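Local coordinates for protein HicB3 antitoxin (Yersinia pestis, PDB 4P78) that binds the HicA3 toxin and probably neutralises it, as the antitoxin of a HicA-HicB toxin-antitoxin system, at residues M1-I7 against I78-I84; V11-D15 against A27-F31; Y17-I21 against P60-Y66. One frame throughout, in Å; residues are numbered along the deposited sequence.

Contact 1 of 3, residues M1-I7 against I78-I84; sequences MIYPIFI and ILGFVEI
Ile2 crosses Glu83 at about a right angle, its CD1 resting 3.5 Å from Glu83 CG. The pair stands near one end of an antiparallel strand ladder between 2-7 and 78-83, which joins the first and last strands of the modelled chain within the four-stranded HicB sheet. Paired backbone bonds link Tyr3 with Val82, Ile5 with Gly80 and Ile7 with Ile78; the N-H of Tyr3 points almost straight at Val82 O (2.8 Å, 174°). Between these rungs CA-H groups lean on carbonyl oxygens, as from Phe81 CA to Tyr3 O.

The two faces differ in character. On that of Ile5, Ile7, Ile78 and Val82, branched side chains interlock: Ile5 CG2 meets Val82 CG2 at 3.8 Å, crossing at roughly a right angle. Ile5 holds CG1 between its backbone N and carbonyl carbon (chi1 54°), which lays that atom over the Gly80 peptide, where no side chain intervenes. Helix 31-52 packs on this face, with Phe42 reaching Tyr3 and Ile84. On the other face Leu79 CD1 sits 3.6 Å from Pro4 CB and also approaches the edge of the Phe6 ring, while Ile2 CG2 abuts Phe81 CB at 3.8 Å. Phe81 continues onto Phe81 of the second subunit, and Leu79 makes backbone hydrogen bonds to that subunit, consistent with the sheet continuing into it.

At the Met1 end of the ladder the chain terminus is gripped from two directions. Met1 N donates to Ile84 O at 2.8 Å and forms a salt bridge with Glu83 OE1 at 3.1 Å, reaching that oxygen from above the carboxylate plane rather than within it.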
loop_
_atom_site.group_PDB
_atom_site.type_symbol
_atom_site.label_atom_id
_atom_site.label_comp_id
_atom_site.label_asym_id
_atom_site.label_seq_id
_atom_site.Cartn_x
_atom_site.Cartn_y
_atom_site.Cartn_z
ATOM N N MET A 1 -7.124 -8.736 -11.339
ATOM C CA MET A 1 -6.860 -7.310 -11.213
ATOM C C MET A 1 -6.386 -6.945 -9.801
ATOM O O MET A 1 -6.930 -7.439 -8.803
ATOM C CB MET A 1 -8.111 -6.510 -11.578
ATOM C CG MET A 1 -7.988 -5.018 -11.334
ATOM S SD MET A 1 -9.300 -4.106 -12.154
ATOM C CE MET A 1 -10.718 -5.134 -11.766
ATOM N N ILE A 2 -5.361 -6.094 -9.732
ATOM C CA ILE A 2 -4.806 -5.638 -8.460
ATOM C C ILE A 2 -5.660 -4.540 -7.847
ATOM O O ILE A 2 -5.901 -3.511 -8.471
ATOM C CB ILE A 2 -3.366 -5.100 -8.611
ATOM C CG1 ILE A 2 -2.436 -6.182 -9.142
ATOM C CG2 ILE A 2 -2.825 -4.635 -7.259
ATOM C CD1 ILE A 2 -2.167 -7.250 -8.127
ATOM N N TYR A 3 -6.100 -4.759 -6.610
ATOM C CA TYR A 3 -6.852 -3.751 -5.886
ATOM C C TYR A 3 -6.101 -3.223 -4.678
ATOM O O TYR A 3 -5.407 -3.973 -3.987
ATOM C CB TYR A 3 -8.205 -4.309 -5.438
ATOM C CG TYR A 3 -9.290 -4.158 -6.467
ATOM C CD1 TYR A 3 -9.533 -5.153 -7.405
ATOM C CD2 TYR A 3 -10.080 -3.014 -6.501
ATOM C CE1 TYR A 3 -10.537 -5.006 -8.349
ATOM C CE2 TYR A 3 -11.081 -2.866 -7.433
ATOM C CZ TYR A 3 -11.309 -3.862 -8.355
ATOM O OH TYR A 3 -12.318 -3.698 -9.287
ATOM N N PRO A 4 -6.249 -1.921 -4.413
ATOM C CA PRO A 4 -5.710 -1.331 -3.185
ATOM C C PRO A 4 -6.583 -1.676 -1.996
ATOM O O PRO A 4 -7.812 -1.720 -2.146
ATOM C CB PRO A 4 -5.758 0.166 -3.454
ATOM C CG PRO A 4 -6.886 0.329 -4.458
ATOM C CD PRO A 4 -6.897 -0.922 -5.288
ATOM N N ILE A 5 -5.961 -1.928 -0.848
ATOM C CA ILE A 5 -6.681 -2.001 0.421
ATOM C C ILE A 5 -6.010 -1.069 1.422
ATOM O O ILE A 5 -4.809 -0.818 1.333
ATOM C CB ILE A 5 -6.733 -3.441 0.990
ATOM C CG1 ILE A 5 -5.330 -4.038 1.096
ATOM C CG2 ILE A 5 -7.656 -4.341 0.132
ATOM C CD1 ILE A 5 -5.286 -5.364 1.853
ATOM N N PHE A 6 -6.792 -0.520 2.345
ATOM C CA PHE A 6 -6.251 0.268 3.448
ATOM C C PHE A 6 -6.314 -0.624 4.670
ATOM O O PHE A 6 -7.389 -1.134 4.991
ATOM C CB PHE A 6 -7.056 1.557 3.704
ATOM C CG PHE A 6 -6.867 2.634 2.677
ATOM C CD1 PHE A 6 -6.015 2.464 1.597
ATOM C CD2 PHE A 6 -7.536 3.838 2.807
ATOM C CE1 PHE A 6 -5.853 3.467 0.670
ATOM C CE2 PHE A 6 -7.369 4.849 1.883
ATOM C CZ PHE A 6 -6.526 4.662 0.818
ATOM N N ILE A 7 -5.189 -0.850 5.352
ATOM C CA ILE A 7 -5.259 -1.669 6.546
ATOM C C ILE A 7 -4.669 -1.000 7.786
ATOM O O ILE A 7 -3.811 -0.115 7.709
ATOM C CB ILE A 7 -4.577 -3.040 6.344
ATOM C CG1 ILE A 7 -3.070 -2.914 6.261
ATOM C CG2 ILE A 7 -5.127 -3.750 5.113
ATOM C CD1 ILE A 7 -2.386 -4.255 6.156
ATOM N N ILE A 78 -2.094 1.624 6.270
ATOM C CA ILE A 78 -1.075 1.181 5.338
ATOM C C ILE A 78 -1.757 0.741 4.049
ATOM O O ILE A 78 -2.822 0.129 4.094
ATOM C CB ILE A 78 -0.244 0.042 5.954
ATOM C CG1 ILE A 78 0.431 0.556 7.231
ATOM C CG2 ILE A 78 0.804 -0.477 4.964
ATOM C CD1 ILE A 78 0.730 -0.526 8.241
ATOM N N LEU A 79 -1.168 1.088 2.906
ATOM C CA LEU A 79 -1.645 0.608 1.608
ATOM C C LEU A 79 -1.125 -0.796 1.287
ATOM O O LEU A 79 0.081 -1.066 1.367
ATOM C CB LEU A 79 -1.221 1.565 0.494
ATOM C CG LEU A 79 -1.461 1.136 -0.962
ATOM C CD1 LEU A 79 -2.964 1.034 -1.279
ATOM C CD2 LEU A 79 -0.769 2.121 -1.904
ATOM N N GLY A 80 -2.037 -1.685 0.921
ATOM C CA GLY A 80 -1.673 -3.014 0.472
ATOM C C GLY A 80 -2.303 -3.307 -0.877
ATOM O O GLY A 80 -3.035 -2.487 -1.415
ATOM N N PHE A 81 -2.033 -4.494 -1.409
ATOM C CA PHE A 81 -2.505 -4.886 -2.727
ATOM C C PHE A 81 -3.031 -6.302 -2.669
ATOM O O PHE A 81 -2.375 -7.191 -2.120
ATOM C CB PHE A 81 -1.372 -4.782 -3.767
ATOM C CG PHE A 81 -0.568 -3.526 -3.647
ATOM C CD1 PHE A 81 0.520 -3.464 -2.787
ATOM C CD2 PHE A 81 -0.919 -2.390 -4.364
ATOM C CE1 PHE A 81 1.250 -2.294 -2.649
ATOM C CE2 PHE A 81 -0.190 -1.213 -4.237
ATOM C CZ PHE A 81 0.893 -1.162 -3.384
ATOM N N VAL A 82 -4.222 -6.509 -3.223
ATOM C CA VAL A 82 -4.768 -7.854 -3.373
ATOM C C VAL A 82 -5.130 -8.114 -4.834
ATOM O O VAL A 82 -5.710 -7.254 -5.505
ATOM C CB VAL A 82 -6.033 -8.100 -2.481
ATOM C CG1 VAL A 82 -5.646 -8.389 -1.056
ATOM C CG2 VAL A 82 -6.991 -6.926 -2.550
ATOM N N GLU A 83 -4.765 -9.298 -5.314
ATOM C CA GLU A 83 -5.181 -9.786 -6.621
ATOM C C GLU A 83 -6.582 -10.360 -6.484
ATOM O O GLU A 83 -6.828 -11.204 -5.625
ATOM C CB GLU A 83 -4.223 -10.860 -7.156
ATOM C CG GLU A 83 -3.452 -10.485 -8.426
ATOM C CD GLU A 83 -4.333 -10.354 -9.670
ATOM O OE1 GLU A 83 -5.493 -10.829 -9.647
ATOM O OE2 GLU A 83 -3.862 -9.774 -10.678
ATOM N N ILE A 84 -7.492 -9.868 -7.317
ATOM C CA ILE A 84 -8.875 -10.326 -7.340
ATOM C C ILE A 84 -9.256 -10.654 -8.778
ATOM O O ILE A 84 -9.057 -9.835 -9.677
ATOM C CB ILE A 84 -9.830 -9.261 -6.765
ATOM C CG1 ILE A 84 -9.644 -9.147 -5.254
ATOM C CG2 ILE A 84 -11.282 -9.605 -7.084
ATOM C CD1 ILE A 84 -10.301 -7.948 -4.670
#

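Contact 2 of 3, residues V11-D15 against A27-F31; sequences VEGFD and AGNTF
Gly28 O accepts the N-H of Phe14, with Phe14 N 2.9 Å from Gly28 O and lying almost on the extension of the C=O bond. Gly28 N returns a bond to Phe14 O, and this reciprocal couple makes Phe14 and Gly28 a hydrogen-bonded antiparallel pair. One step on, Asp15 and Ala27 form a non-hydrogen-bonded pair drawn close together, with Asp15 CB 3.7 Å from Ala27 CB.

Aromatic packing carries the other side. The Phe14 and Phe31 rings form an offset stack, centroids 4.6 Å apart and planes at 26°, each overlapping the other near the rim: Phe14 CZ lies 3.5 Å from Phe31 CZ. Phe14 turns its CG beside its own backbone N, anti to the carbonyl carbon (chi1 -49°), which swings the ring past Gly28 and Asn29 to the first residue of helix 31-52. Thr30 is the N-cap of that helix, its OG1 taking the N-H of Asp33. Lys9 adds a cation-pi contact to Phe14, and Phe81 of the second subunit meets the Phe31 ring.

The polar side chains at this end of the hairpin bind the HicA3 toxin chain. Glu12 OE2 accepts from Lys47 N of that chain and Glu12 OE1 forms a salt bridge with its Arg46, which also donates to Asn29 OD1, while Asp15 OD2 bonds to Ser50 of the toxin. Between the segments, Asn29 OD1 merely packs 3.7 Å from Glu12 CB.

Strands 14-17 and 25-28 thus meet as a beta hairpin, whose second strand runs through Asn29 and the N-cap Thr30 into helix 31-52 and whose outer residues form part of the toxin-binding surface.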
loop_
_atom_site.group_PDB
_atom_site.type_symbol
_atom_site.label_atom_id
_atom_site.label_comp_id
_atom_site.label_asym_id
_atom_site.label_seq_id
_atom_site.Cartn_x
_atom_site.Cartn_y
_atom_site.Cartn_z
ATOM N N VAL A 11 -5.413 -5.699 17.722
ATOM C CA VAL A 11 -4.747 -6.589 18.664
ATOM C C VAL A 11 -4.610 -7.983 18.038
ATOM O O VAL A 11 -3.571 -8.623 18.177
ATOM C CB VAL A 11 -5.484 -6.661 20.032
ATOM C CG1 VAL A 11 -5.828 -5.263 20.516
ATOM C CG2 VAL A 11 -6.742 -7.519 19.966
ATOM N N GLU A 12 -5.635 -8.424 17.306
ATOM C CA GLU A 12 -5.631 -9.745 16.678
ATOM C C GLU A 12 -4.630 -9.794 15.522
ATOM O O GLU A 12 -3.871 -10.756 15.379
ATOM C CB GLU A 12 -7.036 -10.109 16.181
ATOM C CG GLU A 12 -8.037 -10.517 17.269
ATOM C CD GLU A 12 -9.485 -10.407 16.793
ATOM O OE1 GLU A 12 -9.858 -9.316 16.291
ATOM O OE2 GLU A 12 -10.242 -11.407 16.893
ATOM N N GLY A 13 -4.635 -8.747 14.705
ATOM C CA GLY A 13 -3.698 -8.618 13.607
ATOM C C GLY A 13 -3.969 -7.332 12.840
ATOM O O GLY A 13 -3.453 -6.270 13.191
ATOM N N PHE A 14 -4.789 -7.424 11.794
ATOM C CA PHE A 14 -5.143 -6.252 10.998
ATOM C C PHE A 14 -6.603 -6.266 10.558
ATOM O O PHE A 14 -7.219 -7.321 10.432
ATOM C CB PHE A 14 -4.273 -6.154 9.746
ATOM C CG PHE A 14 -2.799 -6.289 10.010
ATOM C CD1 PHE A 14 -2.028 -5.171 10.265
ATOM C CD2 PHE A 14 -2.189 -7.537 9.990
ATOM C CE1 PHE A 14 -0.669 -5.292 10.498
ATOM C CE2 PHE A 14 -0.834 -7.664 10.227
ATOM C CZ PHE A 14 -0.076 -6.540 10.479
ATOM N N ASP A 15 -7.142 -5.085 10.285
ATOM C CA ASP A 15 -8.373 -5.006 9.508
ATOM C C ASP A 15 -8.298 -3.817 8.566
ATOM O O ASP A 15 -7.320 -3.061 8.590
ATOM C CB ASP A 15 -9.603 -4.932 10.425
ATOM C CG ASP A 15 -9.590 -3.728 11.358
ATOM O OD1 ASP A 15 -10.231 -3.811 12.425
ATOM O OD2 ASP A 15 -8.975 -2.686 11.036
ATOM N N ALA A 27 -10.811 -8.448 7.602
ATOM C CA ALA A 27 -9.875 -8.547 8.723
ATOM C C ALA A 27 -9.126 -9.860 8.633
ATOM O O ALA A 27 -9.572 -10.786 7.962
ATOM C CB ALA A 27 -10.608 -8.438 10.073
ATOM N N GLY A 28 -7.983 -9.937 9.303
ATOM C CA GLY A 28 -7.181 -11.141 9.298
ATOM C C GLY A 28 -6.026 -11.027 10.266
ATOM O O GLY A 28 -5.622 -9.920 10.652
ATOM N N ASN A 29 -5.489 -12.180 10.651
ATOM C CA ASN A 29 -4.439 -12.255 11.663
ATOM C C ASN A 29 -3.045 -12.122 11.062
ATOM O O ASN A 29 -2.116 -11.694 11.733
ATOM C CB ASN A 29 -4.549 -13.570 12.435
ATOM C CG ASN A 29 -5.888 -13.721 13.131
ATOM O OD1 ASN A 29 -6.479 -12.736 13.570
ATOM N ND2 ASN A 29 -6.370 -14.957 13.238
ATOM N N THR A 30 -2.913 -12.501 9.797
ATOM C CA THR A 30 -1.653 -12.388 9.071
ATOM C C THR A 30 -1.926 -11.714 7.751
ATOM O O THR A 30 -3.087 -11.575 7.348
ATOM C CB THR A 30 -1.004 -13.759 8.808
ATOM O OG1 THR A 30 -1.804 -14.484 7.862
ATOM C CG2 THR A 30 -0.879 -14.570 10.105
ATOM N N PHE A 31 -0.871 -11.310 7.055
ATOM C CA PHE A 31 -1.075 -10.649 5.784
ATOM C C PHE A 31 -1.731 -11.617 4.786
ATOM O O PHE A 31 -2.612 -11.228 4.021
ATOM C CB PHE A 31 0.250 -10.082 5.261
ATOM C CG PHE A 31 0.751 -8.883 6.050
ATOM C CD1 PHE A 31 0.060 -7.675 6.033
ATOM C CD2 PHE A 31 1.913 -8.961 6.806
ATOM C CE1 PHE A 31 0.527 -6.561 6.759
ATOM C CE2 PHE A 31 2.372 -7.862 7.533
ATOM C CZ PHE A 31 1.682 -6.667 7.502
#

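Contact 3 of 3, residues Y17-I21 against P60-Y66; sequences YFPDI and PKDPHRY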
loop_
_atom_site.group_PDB
_atom_site.type_symbol
_atom_site.label_atom_id
_atom_site.label_comp_id
_atom_site.label_asym_id
_atom_site.label_seq_id
_atom_site.Cartn_x
_atom_site.Cartn_y
_atom_site.Cartn_z
ATOM N N TYR A 17 -10.340 -1.903 4.730
ATOM C CA TYR A 17 -11.393 -1.813 3.723
ATOM C C TYR A 17 -10.783 -1.508 2.361
ATOM O O TYR A 17 -9.604 -1.145 2.271
ATOM C CB TYR A 17 -12.420 -0.733 4.109
ATOM C CG TYR A 17 -11.785 0.594 4.494
ATOM C CD1 TYR A 17 -11.475 1.550 3.523
ATOM C CD2 TYR A 17 -11.495 0.890 5.828
ATOM C CE1 TYR A 17 -10.891 2.762 3.868
ATOM C CE2 TYR A 17 -10.902 2.095 6.180
ATOM C CZ TYR A 17 -10.603 3.026 5.196
ATOM O OH TYR A 17 -10.027 4.227 5.545
ATOM N N PHE A 18 -11.577 -1.693 1.312
ATOM C CA PHE A 18 -11.215 -1.250 -0.028
ATOM C C PHE A 18 -11.554 0.226 -0.147
ATOM O O PHE A 18 -12.723 0.598 -0.030
ATOM C CB PHE A 18 -11.977 -2.040 -1.102
ATOM C CG PHE A 18 -11.612 -3.509 -1.181
ATOM C CD1 PHE A 18 -10.630 -3.953 -2.061
ATOM C CD2 PHE A 18 -12.274 -4.445 -0.407
ATOM C CE1 PHE A 18 -10.317 -5.294 -2.159
ATOM C CE2 PHE A 18 -11.956 -5.790 -0.499
ATOM C CZ PHE A 18 -10.978 -6.214 -1.379
ATOM N N PRO A 19 -10.548 1.080 -0.378
ATOM C CA PRO A 19 -10.866 2.510 -0.500
ATOM C C PRO A 19 -11.757 2.820 -1.713
ATOM O O PRO A 19 -12.430 3.840 -1.717
ATOM C CB PRO A 19 -9.480 3.163 -0.651
ATOM C CG PRO A 19 -8.630 2.084 -1.265
ATOM C CD PRO A 19 -9.113 0.815 -0.589
ATOM N N ASP A 20 -11.771 1.956 -2.720
ATOM C CA ASP A 20 -12.644 2.172 -3.875
ATOM C C ASP A 20 -14.022 1.517 -3.714
ATOM O O ASP A 20 -14.907 1.679 -4.562
ATOM C CB ASP A 20 -11.995 1.643 -5.145
ATOM C CG ASP A 20 -10.663 2.320 -5.435
ATOM O OD1 ASP A 20 -10.651 3.542 -5.673
ATOM O OD2 ASP A 20 -9.631 1.630 -5.393
ATOM N N ILE A 21 -14.197 0.755 -2.646
ATOM C CA ILE A 21 -15.455 0.039 -2.469
ATOM C C ILE A 21 -16.021 0.383 -1.098
ATOM O O ILE A 21 -15.698 -0.270 -0.104
ATOM C CB ILE A 21 -15.257 -1.483 -2.637
ATOM C CG1 ILE A 21 -14.343 -1.759 -3.841
ATOM C CG2 ILE A 21 -16.596 -2.191 -2.804
ATOM C CD1 ILE A 21 -14.122 -3.223 -4.115
ATOM N N PRO A 60 -9.358 0.364 -9.963
ATOM C CA PRO A 60 -8.501 1.283 -9.204
ATOM C C PRO A 60 -8.101 2.539 -9.974
ATOM O O PRO A 60 -7.774 2.475 -11.163
ATOM C CB PRO A 60 -7.268 0.428 -8.895
ATOM C CG PRO A 60 -7.787 -0.965 -8.851
ATOM C CD PRO A 60 -8.853 -1.023 -9.917
ATOM N N LYS A 61 -8.089 3.661 -9.258
ATOM C CA LYS A 61 -7.852 4.982 -9.824
ATOM C C LYS A 61 -6.373 5.347 -10.068
ATOM O O LYS A 61 -5.487 4.494 -10.096
ATOM C CB LYS A 61 -8.481 6.025 -8.903
ATOM C CG LYS A 61 -9.871 5.639 -8.367
ATOM C CD LYS A 61 -10.856 5.316 -9.499
ATOM C CE LYS A 61 -12.238 4.917 -8.957
ATOM N NZ LYS A 61 -12.323 3.505 -8.457
ATOM N N ASP A 62 -6.130 6.638 -10.269
ATOM C CA ASP A 62 -4.785 7.174 -10.391
ATOM C C ASP A 62 -4.063 7.047 -9.048
ATOM O O ASP A 62 -4.670 7.312 -8.004
ATOM C CB ASP A 62 -4.844 8.639 -10.820
ATOM C CG ASP A 62 -3.509 9.156 -11.281
ATOM O OD1 ASP A 62 -2.661 9.493 -10.419
ATOM O OD2 ASP A 62 -3.296 9.206 -12.514
ATOM N N PRO A 63 -2.772 6.649 -9.064
ATOM C CA PRO A 63 -1.983 6.531 -7.824
ATOM C C PRO A 63 -2.060 7.771 -6.944
ATOM O O PRO A 63 -2.036 7.657 -5.720
ATOM C CB PRO A 63 -0.548 6.338 -8.333
ATOM C CG PRO A 63 -0.707 5.743 -9.681
ATOM C CD PRO A 63 -1.985 6.285 -10.258
ATOM N N HIS A 64 -2.153 8.945 -7.564
ATOM C CA HIS A 64 -2.306 10.184 -6.814
ATOM C C HIS A 64 -3.499 10.170 -5.872
ATOM O O HIS A 64 -3.446 10.805 -4.818
ATOM C CB HIS A 64 -2.432 11.373 -7.765
ATOM C CG HIS A 64 -1.149 11.724 -8.450
ATOM N ND1 HIS A 64 -0.893 12.979 -8.959
ATOM C CD2 HIS A 64 -0.040 10.983 -8.690
ATOM C CE1 HIS A 64 0.314 12.993 -9.498
ATOM N NE2 HIS A 64 0.852 11.796 -9.350
ATOM N N ARG A 65 -4.577 9.473 -6.256
ATOM C CA ARG A 65 -5.779 9.459 -5.418
ATOM C C ARG A 65 -5.526 8.748 -4.084
ATOM O O ARG A 65 -6.103 9.127 -3.065
ATOM C CB ARG A 65 -6.958 8.809 -6.147
ATOM C CG ARG A 65 -7.641 9.745 -7.151
ATOM C CD ARG A 65 -8.992 9.204 -7.616
ATOM N NE ARG A 65 -9.396 9.802 -8.888
ATOM C CZ ARG A 65 -10.543 9.547 -9.509
ATOM N NH1 ARG A 65 -11.413 8.695 -8.979
ATOM N NH2 ARG A 65 -10.820 10.143 -10.663
ATOM N N TYR A 66 -4.656 7.735 -4.084
ATOM C CA TYR A 66 -4.331 7.024 -2.840
ATOM C C TYR A 66 -3.278 7.766 -2.024
ATOM O O TYR A 66 -3.401 7.887 -0.805
ATOM C CB TYR A 66 -3.887 5.591 -3.160
ATOM C CG TYR A 66 -4.909 4.913 -4.042
ATOM C CD1 TYR A 66 -6.063 4.345 -3.498
ATOM C CD2 TYR A 66 -4.766 4.908 -5.429
ATOM C CE1 TYR A 66 -7.035 3.758 -4.315
ATOM C CE2 TYR A 66 -5.729 4.319 -6.257
ATOM C CZ TYR A 66 -6.860 3.750 -5.699
ATOM O OH TYR A 66 -7.806 3.164 -6.534
HETATM O O HOH W 1 -14.696 2.880 -7.294
#
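Asp20 and Tyr66 meet nearly perpendicular, carboxylate and ring planes 86° apart, and Asp20 OD2 lies at the edge of the phenol, in the ring plane. Tyr66 OH donates to Asp20 OD2 at 2.6 Å; OD2 receives it on its syn lone pair, on the side of OD1. Tyr66 OH also accepts from the backbone N of Lys61 at 2.8 Å (154°). With both roles filled, the hydroxyl is fixed between the turn and the chain leading into helix 63-67, and this second-shell backbone bond positions the group that holds Asp20.

The Lys61 and Asp20 side chains reach toward each other from opposite directions. The lysine chain bends at chi2 and again at chi4 (-79°), curling the ammonium back to Asp20 OD1. That salt bridge is long and weak as a hydrogen bond, 3.2 Å from Lys61 NZ to Asp20 OD1; Pro59 O provides NZ with another acceptor. A water completes the link, accepting from Lys61 NZ at 2.7 Å and donating to Asp20 O at 3.0 Å. The opposed charges would be expected to favour an ionised carboxylate.

Pro19 crosses Tyr66 at about a right angle, its CG 3.8 Å from Tyr66 CE1 at the ring edge. Pro19 and Asp20 are the central residues of a type I turn, closed by Ile21 N bonding to Phe18 O, which presents proline and acid side by side to the same tyrosine. Asp62, meanwhile, N-caps the short helix, OD1 accepting from His64 N.

On the sheet side, Pro4 of strand 2-9 touches both Asp20 and Tyr66. Arg71 of helix 70-75 packs on Pro19, and Phe31, opening the long helix of the second subunit, meets the Tyr66 ring.

In the fold
Contact 1 closes a loop in which contacts 2 and 3 are nested, and these two alternate along the chain. Strand 2-9 is the common neighbour: it lies between 78-83 and 14-17 in the sheet, whose order runs 25-28, 14-17, 2-9, 78-83. Contact 1 is centred about 9 Å from contact 3 and about 15 Å from contact 2; the latter two, about 21 Å apart, lie on opposite sides of the chain's centre. Ile7 packs against Phe14 and Phe31, whereas Pro4 abuts Pro19 and Asp20. Contact 2, at the hairpin, also carries toxin contacts, while all three regions touch the second antitoxin subunit, placing toxin and subunit contacts on the sheet and on the loop and short helix packed against it.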